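Local coordinates for protein NADH:ubiquinone oxidoreductase, Na translocating, F subunit (Porphyromonas gingivalis, PDB 2R6H) that binds flavin-adenine dinucleotide as the flavoprotein part of a sodium-translocating oxidoreductase subunit, with a two-domain architecture of the ferredoxin-reductase type, at residues 258-263 / 284-289. Sequence-based numbering, arbitrary orientation.
Sequences YYMCGP and LFFDDF. With FAD (flavin-adenine dinucleotide), chain H.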
ATOM      1  N   TYR A 258     -16.895  -4.223   1.949  1.00 35.12           N
ATOM      2  CA  TYR A 258     -15.620  -4.017   2.616  1.00 33.92           C
ATOM      3  C   TYR A 258     -14.475  -4.199   1.629  1.00 34.21           C
ATOM      4  O   TYR A 258     -14.235  -5.303   1.133  1.00 35.00           O
ATOM      5  CB  TYR A 258     -15.481  -5.014   3.765  1.00 34.14           C
ATOM      6  CG  TYR A 258     -16.485  -4.769   4.850  1.00 34.19           C
ATOM      7  CD1 TYR A 258     -17.743  -5.333   4.799  1.00 33.99           C
ATOM      8  CD2 TYR A 258     -16.188  -3.942   5.916  1.00 34.03           C
ATOM      9  CE1 TYR A 258     -18.672  -5.087   5.780  1.00 33.49           C
ATOM     10  CE2 TYR A 258     -17.108  -3.698   6.905  1.00 32.34           C
ATOM     11  CZ  TYR A 258     -18.345  -4.270   6.828  1.00 33.82           C
ATOM     12  OH  TYR A 258     -19.258  -4.018   7.816  1.00 36.63           O
ATOM     13  N   TYR A 259     -13.765  -3.125   1.321  1.00 37.13           N
ATOM     14  CA  TYR A 259     -12.581  -3.276   0.497  1.00 37.51           C
ATOM     15  C   TYR A 259     -11.358  -3.127   1.373  1.00 36.88           C
ATOM     16  O   TYR A 259     -11.107  -2.062   1.908  1.00 35.91           O
ATOM     17  CB  TYR A 259     -12.585  -2.261  -0.651  1.00 37.52           C
ATOM     18  CG  TYR A 259     -13.804  -2.379  -1.543  1.00 38.51           C
ATOM     19  CD1 TYR A 259     -13.775  -3.139  -2.706  1.00 39.31           C
ATOM     20  CD2 TYR A 259     -14.990  -1.749  -1.207  1.00 39.90           C
ATOM     21  CE1 TYR A 259     -14.899  -3.255  -3.507  1.00 41.36           C
ATOM     22  CE2 TYR A 259     -16.112  -1.858  -2.005  1.00 42.40           C
ATOM     23  CZ  TYR A 259     -16.063  -2.608  -3.149  1.00 41.95           C
ATOM     24  OH  TYR A 259     -17.190  -2.701  -3.922  1.00 44.43           O
HETATM   25  N   MSE A 260     -10.608  -4.201   1.557  1.00 53.27           N
HETATM   26  CA  MSE A 260      -9.396  -4.084   2.343  1.00 54.42           C
HETATM   27  C   MSE A 260      -8.174  -4.586   1.604  1.00 53.19           C
HETATM   28  O   MSE A 260      -8.265  -5.465   0.762  1.00 54.31           O
HETATM   29  CB  MSE A 260      -9.535  -4.796   3.684  1.00 53.75           C
HETATM   30  CG  MSE A 260      -8.994  -6.202   3.718  1.00 57.71           C
HETATM   31 SE   MSE A 260      -9.191  -6.973   5.507  1.00 61.81          SE
HETATM   32  CE  MSE A 260      -8.594  -5.445   6.541  1.00 61.23           C
ATOM     33  N   CYS A 261      -7.032  -3.988   1.915  1.00 40.86           N
ATOM     34  CA  CYS A 261      -5.754  -4.517   1.496  1.00 39.52           C
ATOM     35  C   CYS A 261      -4.716  -4.207   2.553  1.00 37.68           C
ATOM     36  O   CYS A 261      -4.568  -3.066   2.979  1.00 37.38           O
ATOM     37  CB  CYS A 261      -5.319  -3.937   0.162  1.00 39.69           C
ATOM     38  SG  CYS A 261      -3.892  -4.814  -0.509  1.00 40.17           S
ATOM     39  N   GLY A 262      -4.000  -5.238   2.977  1.00 39.32           N
ATOM     40  CA  GLY A 262      -2.983  -5.096   3.996  1.00 37.62           C
ATOM     41  C   GLY A 262      -2.462  -6.468   4.360  1.00 38.12           C
ATOM     42  O   GLY A 262      -2.850  -7.465   3.742  1.00 39.55           O
ATOM     43  N   PRO A 263      -1.588  -6.530   5.373  1.00 31.40           N
ATOM     44  CA  PRO A 263      -0.829  -7.731   5.747  1.00 31.75           C
ATOM     45  C   PRO A 263      -1.696  -8.821   6.368  1.00 32.68           C
ATOM     46  O   PRO A 263      -2.806  -8.539   6.800  1.00 32.96           O
ATOM     47  CB  PRO A 263       0.180  -7.201   6.768  1.00 31.49           C
ATOM     48  CG  PRO A 263       0.202  -5.717   6.545  1.00 30.44           C
ATOM     49  CD  PRO A 263      -1.185  -5.363   6.171  1.00 30.32           C
ATOM     50  N   LEU A 284     -17.048  -8.932   1.711  1.00 41.19           N
ATOM     51  CA  LEU A 284     -15.667  -8.580   1.962  1.00 40.95           C
ATOM     52  C   LEU A 284     -14.864  -8.792   0.684  1.00 41.06           C
ATOM     53  O   LEU A 284     -14.896  -9.872   0.096  1.00 42.89           O
ATOM     54  CB  LEU A 284     -15.123  -9.469   3.075  1.00 41.69           C
ATOM     55  CG  LEU A 284     -13.606  -9.534   3.259  1.00 42.98           C
ATOM     56  CD1 LEU A 284     -13.051  -8.216   3.817  1.00 42.92           C
ATOM     57  CD2 LEU A 284     -13.212 -10.714   4.142  1.00 42.28           C
ATOM     58  N   PHE A 285     -14.152  -7.760   0.244  1.00 44.49           N
ATOM     59  CA  PHE A 285     -13.309  -7.863  -0.943  1.00 44.20           C
ATOM     60  C   PHE A 285     -11.846  -7.641  -0.591  1.00 43.75           C
ATOM     61  O   PHE A 285     -11.421  -6.509  -0.375  1.00 42.43           O
ATOM     62  CB  PHE A 285     -13.766  -6.862  -1.995  1.00 44.21           C
ATOM     63  CG  PHE A 285     -15.194  -7.025  -2.377  1.00 44.37           C
ATOM     64  CD1 PHE A 285     -15.551  -7.853  -3.428  1.00 43.19           C
ATOM     65  CD2 PHE A 285     -16.194  -6.377  -1.670  1.00 44.81           C
ATOM     66  CE1 PHE A 285     -16.872  -8.019  -3.787  1.00 43.14           C
ATOM     67  CE2 PHE A 285     -17.531  -6.545  -2.020  1.00 45.00           C
ATOM     68  CZ  PHE A 285     -17.866  -7.367  -3.082  1.00 44.88           C
ATOM     69  N   PHE A 286     -11.078  -8.726  -0.553  1.00 48.54           N
ATOM     70  CA  PHE A 286      -9.693  -8.680  -0.092  1.00 47.85           C
ATOM     71  C   PHE A 286      -8.664  -8.878  -1.213  1.00 49.17           C
ATOM     72  O   PHE A 286      -8.708  -9.874  -1.937  1.00 50.33           O
ATOM     73  CB  PHE A 286      -9.494  -9.733   0.995  1.00 46.88           C
ATOM     74  CG  PHE A 286      -8.101  -9.809   1.523  1.00 43.95           C
ATOM     75  CD1 PHE A 286      -7.494 -11.038   1.729  1.00 43.74           C
ATOM     76  CD2 PHE A 286      -7.393  -8.658   1.826  1.00 41.71           C
ATOM     77  CE1 PHE A 286      -6.194 -11.122   2.241  1.00 43.51           C
ATOM     78  CE2 PHE A 286      -6.089  -8.729   2.331  1.00 41.80           C
ATOM     79  CZ  PHE A 286      -5.491  -9.967   2.541  1.00 42.34           C
ATOM     80  N   ASP A 287      -7.754  -7.911  -1.353  1.00 57.22           N
ATOM     81  CA  ASP A 287      -6.597  -8.036  -2.237  1.00 58.71           C
ATOM     82  C   ASP A 287      -5.407  -8.554  -1.435  1.00 59.05           C
ATOM     83  O   ASP A 287      -4.857  -7.861  -0.568  1.00 58.13           O
ATOM     84  CB  ASP A 287      -6.254  -6.704  -2.929  1.00 58.42           C
ATOM     85  CG  ASP A 287      -5.467  -6.899  -4.233  1.00 61.43           C
ATOM     86  OD1 ASP A 287      -5.306  -8.067  -4.649  1.00 66.09           O
ATOM     87  OD2 ASP A 287      -5.026  -5.896  -4.847  1.00 63.84           O
ATOM     88  N   ASP A 288      -5.028  -9.788  -1.748  1.00 53.39           N
ATOM     89  CA  ASP A 288      -4.003 -10.515  -1.025  1.00 54.00           C
ATOM     90  C   ASP A 288      -2.623 -10.295  -1.637  1.00 53.13           C
ATOM     91  O   ASP A 288      -2.369 -10.692  -2.775  1.00 54.76           O
ATOM     92  CB  ASP A 288      -4.343 -12.002  -1.039  1.00 56.68           C
ATOM     93  CG  ASP A 288      -3.611 -12.773   0.026  1.00 58.87           C
ATOM     94  OD1 ASP A 288      -2.633 -12.232   0.589  1.00 61.00           O
ATOM     95  OD2 ASP A 288      -4.022 -13.917   0.307  1.00 61.72           O
ATOM     96  N   PHE A 289      -1.733  -9.660  -0.881  1.00 50.51           N
ATOM     97  CA  PHE A 289      -0.373  -9.429  -1.360  1.00 50.08           C
ATOM     98  C   PHE A 289       0.468 -10.710  -1.263  1.00 51.74           C
ATOM     99  O   PHE A 289       1.651 -10.717  -1.612  1.00 52.04           O
ATOM    100  CB  PHE A 289       0.287  -8.252  -0.620  1.00 48.40           C
ATOM    101  CG  PHE A 289      -0.062  -6.896  -1.195  1.00 47.16           C
ATOM    102  CD1 PHE A 289       0.692  -5.771  -0.877  1.00 46.19           C
ATOM    103  CD2 PHE A 289      -1.132  -6.747  -2.070  1.00 47.11           C
ATOM    104  CE1 PHE A 289       0.375  -4.521  -1.402  1.00 44.87           C
ATOM    105  CE2 PHE A 289      -1.450  -5.497  -2.602  1.00 46.89           C
ATOM    106  CZ  PHE A 289      -0.696  -4.387  -2.264  1.00 45.56           C
TER
HETATM  107  PA  FAD H   1      10.883 -12.071  -1.813  1.00 65.31           P
HETATM  108  O1A FAD H   1       9.669 -12.632  -2.545  1.00 65.82           O
HETATM  109  O2A FAD H   1      12.230 -12.540  -2.372  1.00 63.78           O
HETATM  110  O5B FAD H   1      10.804 -12.417  -0.227  1.00 69.93           O
HETATM  111  C5B FAD H   1       9.765 -11.880   0.578  1.00 73.91           C
HETATM  112  C4B FAD H   1      10.148 -11.946   2.051  1.00 77.06           C
HETATM  113  O4B FAD H   1      10.372 -13.292   2.428  1.00 79.15           O
HETATM  114  C3B FAD H   1      11.425 -11.177   2.347  1.00 77.72           C
HETATM  115  O3B FAD H   1      11.199 -10.344   3.457  1.00 79.49           O
HETATM  116  C2B FAD H   1      12.458 -12.223   2.706  1.00 78.41           C
HETATM  117  O2B FAD H   1      13.277 -11.762   3.757  1.00 76.11           O
HETATM  118  C1B FAD H   1      11.593 -13.398   3.149  1.00 82.28           C
HETATM  119  N9A FAD H   1      12.233 -14.734   2.976  1.00 84.71           N
HETATM  120  C8A FAD H   1      12.860 -15.246   1.860  1.00 84.99           C
HETATM  121  N7A FAD H   1      13.291 -16.504   2.142  1.00 85.46           N
HETATM  122  C5A FAD H   1      12.948 -16.808   3.424  1.00 85.27           C
HETATM  123  C6A FAD H   1      13.136 -17.943   4.226  1.00 83.85           C
HETATM  124  N6A FAD H   1      13.845 -18.981   3.781  1.00 83.81           N
HETATM  125  N1A FAD H   1      12.658 -17.955   5.531  1.00 84.26           N
HETATM  126  C2A FAD H   1      11.995 -16.850   6.043  1.00 84.83           C
HETATM  127  N3A FAD H   1      11.810 -15.727   5.248  1.00 85.05           N
HETATM  128  C4A FAD H   1      12.279 -15.703   3.961  1.00 85.45           C
HETATM  129  N1  FAD H   1       3.794  -5.314  -2.614  1.00 32.54           N
HETATM  130  C2  FAD H   1       3.962  -3.961  -2.477  1.00 32.10           C
HETATM  131  O2  FAD H   1       4.875  -3.562  -1.766  1.00 32.25           O
HETATM  132  N3  FAD H   1       3.111  -3.084  -3.133  1.00 30.99           N
HETATM  133  C4  FAD H   1       2.079  -3.553  -3.942  1.00 31.77           C
HETATM  134  O4  FAD H   1       1.290  -2.813  -4.555  1.00 31.42           O
HETATM  135  C4X FAD H   1       1.924  -4.922  -4.073  1.00 31.92           C
HETATM  136  N5  FAD H   1       0.906  -5.396  -4.872  1.00 32.45           N
HETATM  137  C5X FAD H   1       0.744  -6.762  -4.992  1.00 31.73           C
HETATM  138  C6  FAD H   1      -0.294  -7.233  -5.790  1.00 32.49           C
HETATM  139  C7  FAD H   1      -0.493  -8.599  -5.949  1.00 32.48           C
HETATM  140  C7M FAD H   1      -1.623  -9.066  -6.826  1.00 32.12           C
HETATM  141  C8  FAD H   1       0.359  -9.491  -5.294  1.00 31.52           C
HETATM  142  C8M FAD H   1       0.165 -10.965  -5.440  1.00 31.63           C
HETATM  143  C9  FAD H   1       1.391  -9.013  -4.495  1.00 31.33           C
HETATM  144  C9A FAD H   1       1.594  -7.649  -4.337  1.00 31.03           C
HETATM  145  N10 FAD H   1       2.618  -7.164  -3.538  1.00 31.60           N
HETATM  146  C10 FAD H   1       2.778  -5.803  -3.406  1.00 31.72           C
HETATM  147  C1' FAD H   1       3.689  -8.046  -2.970  1.00 33.86           C
HETATM  148  C2' FAD H   1       4.866  -8.044  -3.931  1.00 37.56           C
HETATM  149  O2' FAD H   1       4.448  -8.581  -5.162  1.00 38.71           O
HETATM  150  C3' FAD H   1       6.044  -8.862  -3.413  1.00 41.60           C
HETATM  151  O3' FAD H   1       5.612 -10.078  -2.848  1.00 42.85           O
HETATM  152  C4' FAD H   1       6.832  -8.039  -2.411  1.00 44.24           C
HETATM  153  O4' FAD H   1       7.443  -7.007  -3.139  1.00 48.87           O
HETATM  154  C5' FAD H   1       7.922  -8.864  -1.751  1.00 46.07           C
HETATM  155  O5' FAD H   1       8.564  -9.623  -2.749  1.00 49.50           O
HETATM  156  P   FAD H   1      10.165  -9.562  -2.895  1.00 52.59           P
HETATM  157  O1P FAD H   1      10.592 -10.138  -4.224  1.00 52.07           O
HETATM  158  O2P FAD H   1      10.646  -8.148  -2.695  1.00 54.56           O
HETATM  159  O3P FAD H   1      10.705 -10.468  -1.701  1.00 58.04           O
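F289 lays one ring face nearly parallel on the isoalloxazine of FAD, with FAD C4X 3.1 Å above the F289 ring plane and offset toward its rim. On the side away from the flavin, the small sulfur of C261 fits obliquely beside that ring, C261 SG lying 3.8 Å from the F289 centroid. F286 receives D288 N over the centre of one face and G262 O in plane at its edge, where the weakly positive C-H rim would suit an oxygen. Glycine suits 262, since a side chain there would crowd P263 CD. A chi1 of 178° brings F286 CD2 to 3.5 Å from M260 CG; M260, modelled as selenomethionine, places SE obliquely to the F286 ring. On the sheet face carrying Y258, M260, L284 and F286, helix 264-277 meets Y258, the flexible apolar M260 and F286, while L284 CD1 packs on Y258 CB. On the face of Y259, C261, F285 and D287, the Y259 and F285 rings run side by side, inclined by 14° but slid apart. Bonds to Q153 N and E257 OE1 satisfy the Y259 hydroxyl, consistent with its burial. Backbone hydrogen bonds join the parallel strands: F285 N and D287 N approach Y258 O and M260 O nearly along the C=O axes, whereas M260 N lies above the carbonyl plane of F285. In this last beta-alpha-beta unit of the Rossmann-like domain, they fix edge strand 284-287, whose continuation sets an apolar ring against the flavin.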